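Side-chain contacts in lactate racemase (Thermoanaerobacterium thermosaccharolyticum, PDB 2YJG), which interconverts the D- and L-isomers of lactate using a nickel pincer cofactor, the protein here being the apo form: residues V239-D242 / K246-N249; I69-D72 / P76-S79; R45-P50 / P84-E89; A210-L215 / S420-E425. All coordinates share one frame; numbering follows the deposited sequence.

Interaction 1 (V239-D242 / K246-N249); sequences VVID and KIVN
Val-239 begins the pairing with its CG1, held anti to the carbonyl carbon, resting 3.8 Å from CD1 of Ile-247; the two side chains cross at about a right angle. Next along, Val-240 makes three of the backbone bonds, one of them weak. Val-240 N donates to Asn-249 O at 2.9 Å, almost straight at 172°. Val-240 O accepts Val-248 N at 2.9 Å and, weakly, Asn-249 N at 3.4 Å. Two residues thus face one, the signature of a classic beta bulge in this antiparallel hairpin. Beta-branched Val-240 suits the extended strand; its CG1 packs on Val-248 CG2. Ile-241 forms a non-hydrogen-bonded pair with Ile-247, Ile-241 CG2 lying 4.1 Å from Ile-247 CG1, while its longer branch turns toward Pro-76. Asp-242 closes the turn twice over. Asp-242 N donates to Lys-246 O at 2.9 Å, and Asp-242 OD1 receives Lys-246 N at 3.0 Å from above the carboxylate plane. A chi1 of 68° sets that carboxylate between its own backbone N and carbonyl carbon, within reach of the amide. Lys-246 bends its amine back to Ile-247 O instead of to the acid. With an alanine here the carboxylate is gone, and the amide of Lys-246 would probably be left without its mate and the turn freer to move. Ile-247 packs against Val-43 of helix 39-48 and Ile-81 of helix 79-91; on the other face, Val-240 and Asn-249 meet Val-266 and Phe-265 of helix 257-270. Strand 247-253 borders the mixed sheet, and strand 164-170 flanks 233-241 on its other side.

Interaction 2 (I69-D72 / P76-S79); sequences ITSD and PVPS
The hydroxyls of Thr-70 and Ser-79 face each other across this contact, OG1 and OG 3.4 Å apart, and both are hydrogen-bonded to the same oxygen, OE2 of Glu-168 on the adjoining strand. In Thr-70 a chi1 of -164° turns OG1 beside the carbonyl carbon, on the side where Ser-79 lies. A water makes the clear polar bridge between the segments: it donates to Ser-71 O at 2.9 Å and to Ser-79 OG at 2.7 Å. Serine suits position 79, because its small side chain brings an OG that accepts from the water and also bonds to Glu-168. The van der Waals part belongs to Val-77, whose CG2 sits 3.5 Å from Ser-71 CB and touches the OG of that serine as well. Within the second segment, Pro-78 is the centre of an inverse gamma turn, closed by a weak bond from Ser-79 N to Val-77 O at 2.8 Å. The ring restricts phi to a value this turn accepts, and proline needs no N-H at the N-cap of helix 79-91. The whole is a strand-loop-helix connection at the end of strand 66-71, and the loop carries Asp-72, which probably binds the nickel cofactor and whose OD2 is hydrogen-bonded to His-108 ND1. The side chain of Ser-71 lies about 4 Å from a bound sulfate, probably from the crystallisation liquor. Chemically, two buried hydroxyls converging on one carboxylate oxygen would tend to favour the ionised form of Glu-168, and the water links the two segments by donating to Ser-71 O and Ser-79 OG.

Interaction 3 (R45-P50 / P84-E89); sequences RALENP and PLLLDE
Leu-47 reaches from helix 39-48 to Leu-85 and Leu-86 of helix 79-91, and apolar packing makes up the direct contact. Its two methyls divide the work. Leu-47 CD1 lies over the backbone of the other helix, 3.8 Å from Leu-85 O and 4.2 Å from Leu-85 CB. Leu-47 CD2 meets CD2 of Leu-86 at 4.0 Å, the two side chains crossing at about a right angle. Leucine suits the place because its forked end can address two successive residues at once. The polar link is indirect: a water donates to Leu-47 O at 2.7 Å and to Glu-89 OE2 at 3.0 Å. Glu-89 leaves its helix with CG anti to the backbone N (chi1 177°) and then bends at chi2 (70°), which carries the carboxylate round toward that water. The group is held firmly besides, by a salt bridge from OE1 to Arg-55 and a hydrogen bond from Gln-57 N to OE2, so this buried acid does not lack partners. Within the first segment, just past the last turn of the helix, Asn-49 gives ND2 to Arg-45 O at 2.8 Å, with the oxygen in its amide plane, while its backbone N bonds to Ala-46 O. Both helices lie on the same face of the mixed sheet: Leu-47 packs on Phe-235 and Leu-86 on Leu-237 of strand 233-241, and Ala-46, whose small side chain allows close approach, lies on Ala-250 and Ala-252 of strand 247-253. The short helix 56-59 flanks the pair, placing Leu-56 against Leu-86 and Glu-89.

Interaction 4 (A210-L215 / S420-E425); sequences ARTGVL and SVIVRE
Next to the place where Thr-212 meets Ile-422, Arg-211 NH1 donates to Ala-210 O at 2.8 Å. The oxygen lies in the guanidinium plane, yet the donor stands well above the carbonyl plane, 56° out of it. A type II turn follows, Arg-211 to Val-214, closed by Val-214 N on Arg-211 O at 3.1 Å. Gly-213 takes its third position with a phi of 67°, which glycine adopts readily; moreover, a beta carbon there would clash with Ile-422 CG2. Without a side chain there, the turn lets Ile-422 CD1 rest 4.1 Å from Gly-213 CA. Thr-212 adds its methyl: Thr-212 CG2, anti to the backbone N, lies 4.0 Å from Ile-422 CG1 and 3.8 Å from Val-421 O. CG2 of Ile-422 lies 3.9 Å from Thr-212 O. The Thr-212 side chain is also about 6 Å from that of His-174, a probable proton donor/acceptor, and about 7 Å from that of Lys-298, which probably binds substrate. Chemically, no hydrogen bond joins 210-215 to 420-425, which lie in the N- and C-terminal family regions; aliphatic side-chain carbons meet one another and backbone atoms, and the fit rests on shape and van der Waals contact, the bare Gly-213 making room for Ile-422.

In the fold
From the N terminus, interaction 3 opens at helix 39-48 and closes at helix 79-91; within that loop lies interaction 2, the turn from strand 66-71 into the same helix. Ser-79 O touches Pro-84 CD, joining the two. Interaction 4 opens later, at 210-215, and closes only at 420-425, enclosing interaction 1, the hairpin of strands 233-241 and 247-253. No two contacts cross. Interactions 1 and 2 touch through Pro-76 and Pro-78 against Ile-241, Ile-247 and Val-239, while Asn-249 reaches Arg-45. Interaction 1 thus pairs two edge-side strands, interaction 2 ties a strand to the following helix start, interaction 3 joins two helices, and interaction 4 joins the N- and C-terminal family regions.

Interaction 1 (V239-D242 / K246-N249)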
loop_
_atom_site.group_PDB
_atom_site.type_symbol
_atom_site.label_atom_id
_atom_site.label_comp_id
_atom_site.label_asym_id
_atom_site.label_seq_id
_atom_site.Cartn_x
_atom_site.Cartn_y
_atom_site.Cartn_z
ATOM N N VAL A 239 13.331 20.256 -2.333
ATOM C CA VAL A 239 13.261 20.568 -3.730
ATOM C C VAL A 239 12.487 21.868 -3.967
ATOM O O VAL A 239 11.764 22.374 -3.105
ATOM C CB VAL A 239 12.669 19.421 -4.565
ATOM C CG1 VAL A 239 13.615 18.195 -4.626
ATOM C CG2 VAL A 239 11.264 19.020 -4.112
ATOM N N VAL A 240 12.729 22.424 -5.136
ATOM C CA VAL A 240 11.951 23.523 -5.656
ATOM C C VAL A 240 11.343 22.957 -6.922
ATOM O O VAL A 240 12.027 22.369 -7.749
ATOM C CB VAL A 240 12.774 24.723 -5.918
ATOM C CG1 VAL A 240 11.902 25.787 -6.579
ATOM C CG2 VAL A 240 13.409 25.257 -4.596
ATOM N N ILE A 241 10.047 23.144 -7.080
ATOM C CA ILE A 241 9.330 22.517 -8.159
ATOM C C ILE A 241 8.559 23.600 -8.948
ATOM O O ILE A 241 8.216 24.647 -8.400
ATOM C CB ILE A 241 8.381 21.375 -7.642
ATOM C CG1 ILE A 241 7.302 21.917 -6.686
ATOM C CG2 ILE A 241 9.157 20.267 -6.919
ATOM C CD1 ILE A 241 6.093 20.901 -6.284
ATOM N N ASP A 242 8.304 23.328 -10.226
ATOM C CA ASP A 242 7.544 24.239 -11.071
ATOM C C ASP A 242 6.051 23.957 -10.960
ATOM O O ASP A 242 5.634 23.088 -10.191
ATOM C CB ASP A 242 8.080 24.203 -12.525
ATOM C CG ASP A 242 7.831 22.884 -13.249
ATOM O OD1 ASP A 242 7.063 22.035 -12.777
ATOM O OD2 ASP A 242 8.445 22.677 -14.339
ATOM N N LYS A 246 7.410 19.376 -11.526
ATOM C CA LYS A 246 8.766 18.977 -11.912
ATOM C C LYS A 246 9.839 19.649 -11.047
ATOM O O LYS A 246 9.787 20.870 -10.790
ATOM C CB LYS A 246 9.002 19.318 -13.405
ATOM C CG LYS A 246 10.344 18.918 -13.945
ATOM C CD LYS A 246 10.891 19.932 -14.997
ATOM C CE LYS A 246 12.405 19.641 -15.306
ATOM N NZ LYS A 246 13.494 20.306 -14.465
ATOM N N ILE A 247 10.806 18.853 -10.579
ATOM C CA ILE A 247 11.928 19.374 -9.798
ATOM C C ILE A 247 12.780 20.213 -10.708
ATOM O O ILE A 247 13.158 19.723 -11.780
ATOM C CB ILE A 247 12.800 18.241 -9.176
ATOM C CG1 ILE A 247 11.964 17.481 -8.138
ATOM C CG2 ILE A 247 14.091 18.793 -8.553
ATOM C CD1 ILE A 247 12.600 16.141 -7.656
ATOM N N VAL A 248 13.045 21.455 -10.300
ATOM C CA VAL A 248 13.919 22.411 -11.027
ATOM C C VAL A 248 15.190 22.812 -10.279
ATOM O O VAL A 248 16.166 23.335 -10.868
ATOM C CB VAL A 248 13.134 23.647 -11.503
ATOM C CG1 VAL A 248 12.066 23.246 -12.470
ATOM C CG2 VAL A 248 12.544 24.409 -10.316
ATOM N N ASN A 249 15.225 22.554 -8.982
ATOM C CA ASN A 249 16.399 22.708 -8.155
ATOM C C ASN A 249 16.186 21.883 -6.870
ATOM O O ASN A 249 15.072 21.463 -6.543
ATOM C CB ASN A 249 16.639 24.189 -7.802
ATOM C CG ASN A 249 18.135 24.572 -7.633
ATOM O OD1 ASN A 249 19.032 23.751 -7.392
ATOM N ND2 ASN A 249 18.381 25.857 -7.723
#

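Interaction 2 (I69-D72 / P76-S79)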
loop_
_atom_site.group_PDB
_atom_site.type_symbol
_atom_site.label_atom_id
_atom_site.label_comp_id
_atom_site.label_asym_id
_atom_site.label_seq_id
_atom_site.Cartn_x
_atom_site.Cartn_y
_atom_site.Cartn_z
ATOM N N ILE A 69 11.568 11.960 7.513
ATOM C CA ILE A 69 10.254 12.590 7.556
ATOM C C ILE A 69 9.934 13.013 6.130
ATOM O O ILE A 69 10.798 13.599 5.438
ATOM C CB ILE A 69 10.178 13.809 8.462
ATOM C CG1 ILE A 69 10.516 13.441 9.927
ATOM C CG2 ILE A 69 8.746 14.356 8.426
ATOM C CD1 ILE A 69 10.669 14.653 10.893
ATOM N N THR A 70 8.728 12.665 5.668
ATOM C CA THR A 70 8.257 13.056 4.368
ATOM C C THR A 70 6.925 13.757 4.506
ATOM O O THR A 70 6.233 13.625 5.536
ATOM C CB THR A 70 8.130 11.839 3.434
ATOM O OG1 THR A 70 8.029 12.271 2.057
ATOM C CG2 THR A 70 6.912 11.020 3.769
ATOM N N SER A 71 6.552 14.498 3.466
ATOM C CA SER A 71 5.288 15.184 3.426
ATOM C C SER A 71 4.085 14.286 3.095
ATOM O O SER A 71 4.189 13.187 2.577
ATOM C CB SER A 71 5.335 16.365 2.465
ATOM O OG SER A 71 6.231 17.372 2.932
ATOM N N ASP A 72 2.908 14.799 3.368
ATOM C CA ASP A 72 1.714 14.014 3.189
ATOM C C ASP A 72 1.099 14.108 1.809
ATOM O O ASP A 72 1.585 14.822 0.988
ATOM C CB ASP A 72 0.699 14.197 4.327
ATOM C CG ASP A 72 -0.064 15.535 4.302
ATOM O OD1 ASP A 72 0.088 16.341 3.419
ATOM O OD2 ASP A 72 -0.830 15.752 5.222
ATOM N N PRO A 76 2.722 18.603 -2.662
ATOM C CA PRO A 76 3.225 18.146 -3.965
ATOM C C PRO A 76 4.651 17.609 -4.023
ATOM O O PRO A 76 5.240 17.561 -5.113
ATOM C CB PRO A 76 3.099 19.408 -4.818
ATOM C CG PRO A 76 3.423 20.478 -3.889
ATOM C CD PRO A 76 2.778 20.071 -2.557
ATOM N N VAL A 77 5.209 17.185 -2.895
ATOM C CA VAL A 77 6.555 16.627 -2.884
ATOM C C VAL A 77 6.653 15.396 -3.827
ATOM O O VAL A 77 5.871 14.438 -3.740
ATOM C CB VAL A 77 7.013 16.274 -1.460
ATOM C CG1 VAL A 77 8.419 15.740 -1.489
ATOM C CG2 VAL A 77 6.886 17.457 -0.516
ATOM N N PRO A 78 7.588 15.433 -4.781
ATOM C CA PRO A 78 7.713 14.372 -5.763
ATOM C C PRO A 78 8.480 13.193 -5.193
ATOM O O PRO A 78 9.587 12.882 -5.623
ATOM C CB PRO A 78 8.480 15.029 -6.908
ATOM C CG PRO A 78 9.301 16.077 -6.261
ATOM C CD PRO A 78 8.534 16.538 -5.033
ATOM N N SER A 79 7.889 12.527 -4.211
ATOM C CA SER A 79 8.637 11.533 -3.455
ATOM C C SER A 79 8.995 10.254 -4.194
ATOM O O SER A 79 9.886 9.532 -3.754
ATOM C CB SER A 79 7.924 11.221 -2.134
ATOM O OG SER A 79 7.737 12.389 -1.354
HETATM O O HOH W 1 5.769 13.451 0.165
#

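Interaction 3 (R45-P50 / P84-E89)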
loop_
_atom_site.group_PDB
_atom_site.type_symbol
_atom_site.label_atom_id
_atom_site.label_comp_id
_atom_site.label_asym_id
_atom_site.label_seq_id
_atom_site.Cartn_x
_atom_site.Cartn_y
_atom_site.Cartn_z
ATOM N N ARG A 45 22.897 15.816 -7.376
ATOM C CA ARG A 45 23.819 16.943 -7.223
ATOM C C ARG A 45 23.707 17.547 -5.832
ATOM O O ARG A 45 24.719 17.791 -5.176
ATOM C CB ARG A 45 23.565 18.028 -8.305
ATOM C CG ARG A 45 24.507 19.242 -8.276
ATOM C CD ARG A 45 24.130 20.337 -9.300
ATOM N NE ARG A 45 22.816 20.918 -9.024
ATOM C CZ ARG A 45 22.242 21.924 -9.692
ATOM N NH1 ARG A 45 22.869 22.536 -10.697
ATOM N NH2 ARG A 45 21.020 22.334 -9.326
ATOM N N ALA A 46 22.476 17.798 -5.388
ATOM C CA ALA A 46 22.248 18.312 -4.031
ATOM C C ALA A 46 22.839 17.399 -2.997
ATOM O O ALA A 46 23.526 17.837 -2.092
ATOM C CB ALA A 46 20.738 18.463 -3.747
ATOM N N LEU A 47 22.476 16.120 -3.071
ATOM C CA LEU A 47 22.953 15.142 -2.109
ATOM C C LEU A 47 24.495 15.046 -2.140
ATOM O O LEU A 47 25.135 14.907 -1.088
ATOM C CB LEU A 47 22.328 13.771 -2.362
ATOM C CG LEU A 47 20.801 13.688 -2.092
ATOM C CD1 LEU A 47 20.280 12.313 -2.612
ATOM C CD2 LEU A 47 20.438 13.947 -0.624
ATOM N N GLU A 48 25.073 15.145 -3.333
ATOM C CA GLU A 48 26.530 15.034 -3.451
ATOM C C GLU A 48 27.279 16.324 -2.981
ATOM O O GLU A 48 28.501 16.318 -2.805
ATOM C CB GLU A 48 26.891 14.683 -4.882
ATOM C CG GLU A 48 26.533 13.227 -5.402
ATOM C CD GLU A 48 26.560 13.109 -6.933
ATOM O OE1 GLU A 48 27.172 13.956 -7.632
ATOM O OE2 GLU A 48 25.974 12.164 -7.473
ATOM N N ASN A 49 26.537 17.414 -2.710
ATOM C CA ASN A 49 27.097 18.732 -2.414
ATOM C C ASN A 49 26.290 19.336 -1.260
ATOM O O ASN A 49 25.591 20.395 -1.436
ATOM C CB ASN A 49 27.033 19.602 -3.671
ATOM C CG ASN A 49 27.947 19.064 -4.797
ATOM O OD1 ASN A 49 29.156 19.304 -4.777
ATOM N ND2 ASN A 49 27.364 18.355 -5.781
ATOM N N PRO A 50 26.341 18.667 -0.080
ATOM C CA PRO A 50 25.558 19.105 1.041
ATOM C C PRO A 50 26.008 20.484 1.548
ATOM O O PRO A 50 27.197 20.826 1.502
ATOM C CB PRO A 50 25.797 18.036 2.107
ATOM C CG PRO A 50 27.114 17.287 1.633
ATOM C CD PRO A 50 27.095 17.422 0.187
ATOM N N PRO A 84 13.694 7.254 -3.185
ATOM C CA PRO A 84 14.697 6.241 -3.525
ATOM C C PRO A 84 16.127 6.764 -3.495
ATOM O O PRO A 84 17.081 6.002 -3.213
ATOM C CB PRO A 84 14.327 5.845 -4.940
ATOM C CG PRO A 84 12.883 5.994 -5.018
ATOM C CD PRO A 84 12.604 7.264 -4.190
ATOM N N LEU A 85 16.304 8.024 -3.852
ATOM C CA LEU A 85 17.663 8.590 -3.896
ATOM C C LEU A 85 18.149 8.866 -2.497
ATOM O O LEU A 85 19.315 8.648 -2.184
ATOM C CB LEU A 85 17.685 9.855 -4.749
ATOM C CG LEU A 85 17.437 9.662 -6.239
ATOM C CD1 LEU A 85 17.200 11.012 -6.895
ATOM C CD2 LEU A 85 18.582 8.908 -6.840
ATOM N N LEU A 86 17.240 9.261 -1.601
ATOM C CA LEU A 86 17.649 9.371 -0.188
ATOM C C LEU A 86 17.981 8.016 0.461
ATOM O O LEU A 86 18.977 7.876 1.207
ATOM C CB LEU A 86 16.522 10.033 0.615
ATOM C CG LEU A 86 16.373 11.552 0.558
ATOM C CD1 LEU A 86 14.979 11.920 1.113
ATOM C CD2 LEU A 86 17.461 12.259 1.388
ATOM N N LEU A 87 17.138 7.025 0.181
ATOM C CA LEU A 87 17.346 5.661 0.707
ATOM C C LEU A 87 18.629 5.041 0.166
ATOM O O LEU A 87 19.346 4.362 0.882
ATOM C CB LEU A 87 16.150 4.792 0.330
ATOM C CG LEU A 87 14.827 5.168 0.992
ATOM C CD1 LEU A 87 13.608 4.591 0.230
ATOM C CD2 LEU A 87 14.823 4.748 2.437
ATOM N N ASP A 88 18.907 5.249 -1.105
ATOM C CA ASP A 88 20.154 4.737 -1.691
ATOM C C ASP A 88 21.355 5.404 -1.026
ATOM O O ASP A 88 22.314 4.725 -0.643
ATOM C CB ASP A 88 20.184 4.928 -3.205
ATOM C CG ASP A 88 21.321 4.173 -3.874
ATOM O OD1 ASP A 88 21.293 2.935 -3.838
ATOM O OD2 ASP A 88 22.236 4.811 -4.440
ATOM N N GLU A 89 21.304 6.728 -0.882
ATOM C CA GLU A 89 22.365 7.496 -0.202
ATOM C C GLU A 89 22.614 7.021 1.239
ATOM O O GLU A 89 23.743 6.797 1.640
ATOM C CB GLU A 89 21.988 8.996 -0.210
ATOM C CG GLU A 89 22.939 9.942 0.529
ATOM C CD GLU A 89 24.307 10.123 -0.176
ATOM O OE1 GLU A 89 24.466 9.667 -1.333
ATOM O OE2 GLU A 89 25.181 10.764 0.427
HETATM O O HOH W 2 24.102 13.489 0.973
#

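Interaction 4 (A210-L215 / S420-E425)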
loop_
_atom_site.group_PDB
_atom_site.type_symbol
_atom_site.label_atom_id
_atom_site.label_comp_id
_atom_site.label_asym_id
_atom_site.label_seq_id
_atom_site.Cartn_x
_atom_site.Cartn_y
_atom_site.Cartn_z
ATOM N N ALA A 210 5.235 38.079 10.339
ATOM C CA ALA A 210 4.572 36.844 9.964
ATOM C C ALA A 210 3.915 37.086 8.600
ATOM O O ALA A 210 2.717 37.374 8.506
ATOM C CB ALA A 210 3.510 36.471 11.071
ATOM N N ARG A 211 4.755 37.113 7.565
ATOM C CA ARG A 211 4.344 37.526 6.218
ATOM C C ARG A 211 5.078 36.703 5.145
ATOM O O ARG A 211 6.114 36.073 5.401
ATOM C CB ARG A 211 4.705 38.982 5.977
ATOM C CG ARG A 211 3.885 39.989 6.770
ATOM C CD ARG A 211 2.467 39.959 6.574
ATOM N NE ARG A 211 1.945 41.094 7.342
ATOM C CZ ARG A 211 1.728 41.066 8.652
ATOM N NH1 ARG A 211 1.852 39.918 9.337
ATOM N NH2 ARG A 211 1.304 42.187 9.253
ATOM N N THR A 212 4.541 36.759 3.935
ATOM C CA THR A 212 5.148 36.019 2.799
ATOM C C THR A 212 6.599 36.373 2.594
ATOM O O THR A 212 6.948 37.536 2.500
ATOM C CB THR A 212 4.402 36.368 1.557
ATOM O OG1 THR A 212 3.004 36.319 1.847
ATOM C CG2 THR A 212 4.666 35.385 0.445
ATOM N N GLY A 213 7.416 35.326 2.491
ATOM C CA GLY A 213 8.817 35.439 2.240
ATOM C C GLY A 213 9.689 36.056 3.321
ATOM O O GLY A 213 10.865 36.389 3.057
ATOM N N VAL A 214 9.128 36.225 4.507
ATOM C CA VAL A 214 9.833 36.737 5.692
ATOM C C VAL A 214 10.127 35.669 6.740
ATOM O O VAL A 214 9.199 35.003 7.265
ATOM C CB VAL A 214 9.003 37.890 6.354
ATOM C CG1 VAL A 214 9.795 38.413 7.564
ATOM C CG2 VAL A 214 8.737 38.988 5.330
ATOM N N LEU A 215 11.424 35.464 7.022
ATOM C CA LEU A 215 11.885 34.530 8.011
ATOM C C LEU A 215 12.496 35.270 9.214
ATOM O O LEU A 215 12.220 34.942 10.337
ATOM C CB LEU A 215 12.953 33.643 7.385
ATOM C CG LEU A 215 12.515 32.713 6.225
ATOM C CD1 LEU A 215 13.634 31.806 5.677
ATOM C CD2 LEU A 215 11.354 31.826 6.654
ATOM N N SER A 420 1.883 32.389 -6.001
ATOM C CA SER A 420 3.257 32.097 -6.360
ATOM C C SER A 420 4.307 33.208 -6.098
ATOM O O SER A 420 5.492 32.963 -6.250
ATOM C CB SER A 420 3.303 31.785 -7.860
ATOM O OG SER A 420 3.028 32.967 -8.647
ATOM N N VAL A 421 3.898 34.420 -5.769
ATOM C CA VAL A 421 4.793 35.526 -5.678
ATOM C C VAL A 421 5.017 35.983 -4.227
ATOM O O VAL A 421 4.194 35.705 -3.324
ATOM C CB VAL A 421 4.243 36.720 -6.509
ATOM C CG1 VAL A 421 4.198 36.363 -8.025
ATOM C CG2 VAL A 421 2.860 37.144 -6.047
ATOM N N ILE A 422 6.101 36.748 -4.058
ATOM C CA ILE A 422 6.396 37.501 -2.855
ATOM C C ILE A 422 6.340 38.944 -3.304
ATOM O O ILE A 422 7.230 39.411 -4.046
ATOM C CB ILE A 422 7.823 37.180 -2.298
ATOM C CG1 ILE A 422 7.905 35.696 -1.878
ATOM C CG2 ILE A 422 8.213 38.035 -1.107
ATOM C CD1 ILE A 422 9.334 35.271 -1.836
ATOM N N VAL A 423 5.322 39.671 -2.836
ATOM C CA VAL A 423 5.168 41.066 -3.282
ATOM C C VAL A 423 5.955 41.978 -2.323
ATOM O O VAL A 423 5.648 42.032 -1.143
ATOM C CB VAL A 423 3.720 41.497 -3.344
ATOM C CG1 VAL A 423 3.590 43.072 -3.743
ATOM C CG2 VAL A 423 2.922 40.622 -4.301
ATOM N N ARG A 424 6.916 42.719 -2.875
ATOM C CA ARG A 424 7.717 43.648 -2.159
ATOM C C ARG A 424 7.368 45.034 -2.640
ATOM O O ARG A 424 7.352 45.271 -3.833
ATOM C CB ARG A 424 9.157 43.313 -2.461
ATOM C CG ARG A 424 10.218 44.153 -1.770
ATOM C CD ARG A 424 11.372 44.396 -2.773
ATOM N NE ARG A 424 12.476 45.244 -2.305
ATOM C CZ ARG A 424 12.596 46.561 -2.517
ATOM N NH1 ARG A 424 11.677 47.260 -3.195
ATOM N NH2 ARG A 424 13.668 47.202 -2.039
ATOM N N GLU A 425 7.028 45.922 -1.706
ATOM C CA GLU A 425 6.772 47.332 -1.991
ATOM C C GLU A 425 8.012 48.042 -2.502
ATOM O O GLU A 425 9.089 47.974 -1.898
ATOM C CB GLU A 425 6.259 48.040 -0.735
ATOM C CG GLU A 425 5.815 49.497 -0.935
ATOM C CD GLU A 425 4.918 49.995 0.207
ATOM O OE1 GLU A 425 4.362 49.153 0.938
ATOM O OE2 GLU A 425 4.756 51.231 0.359
#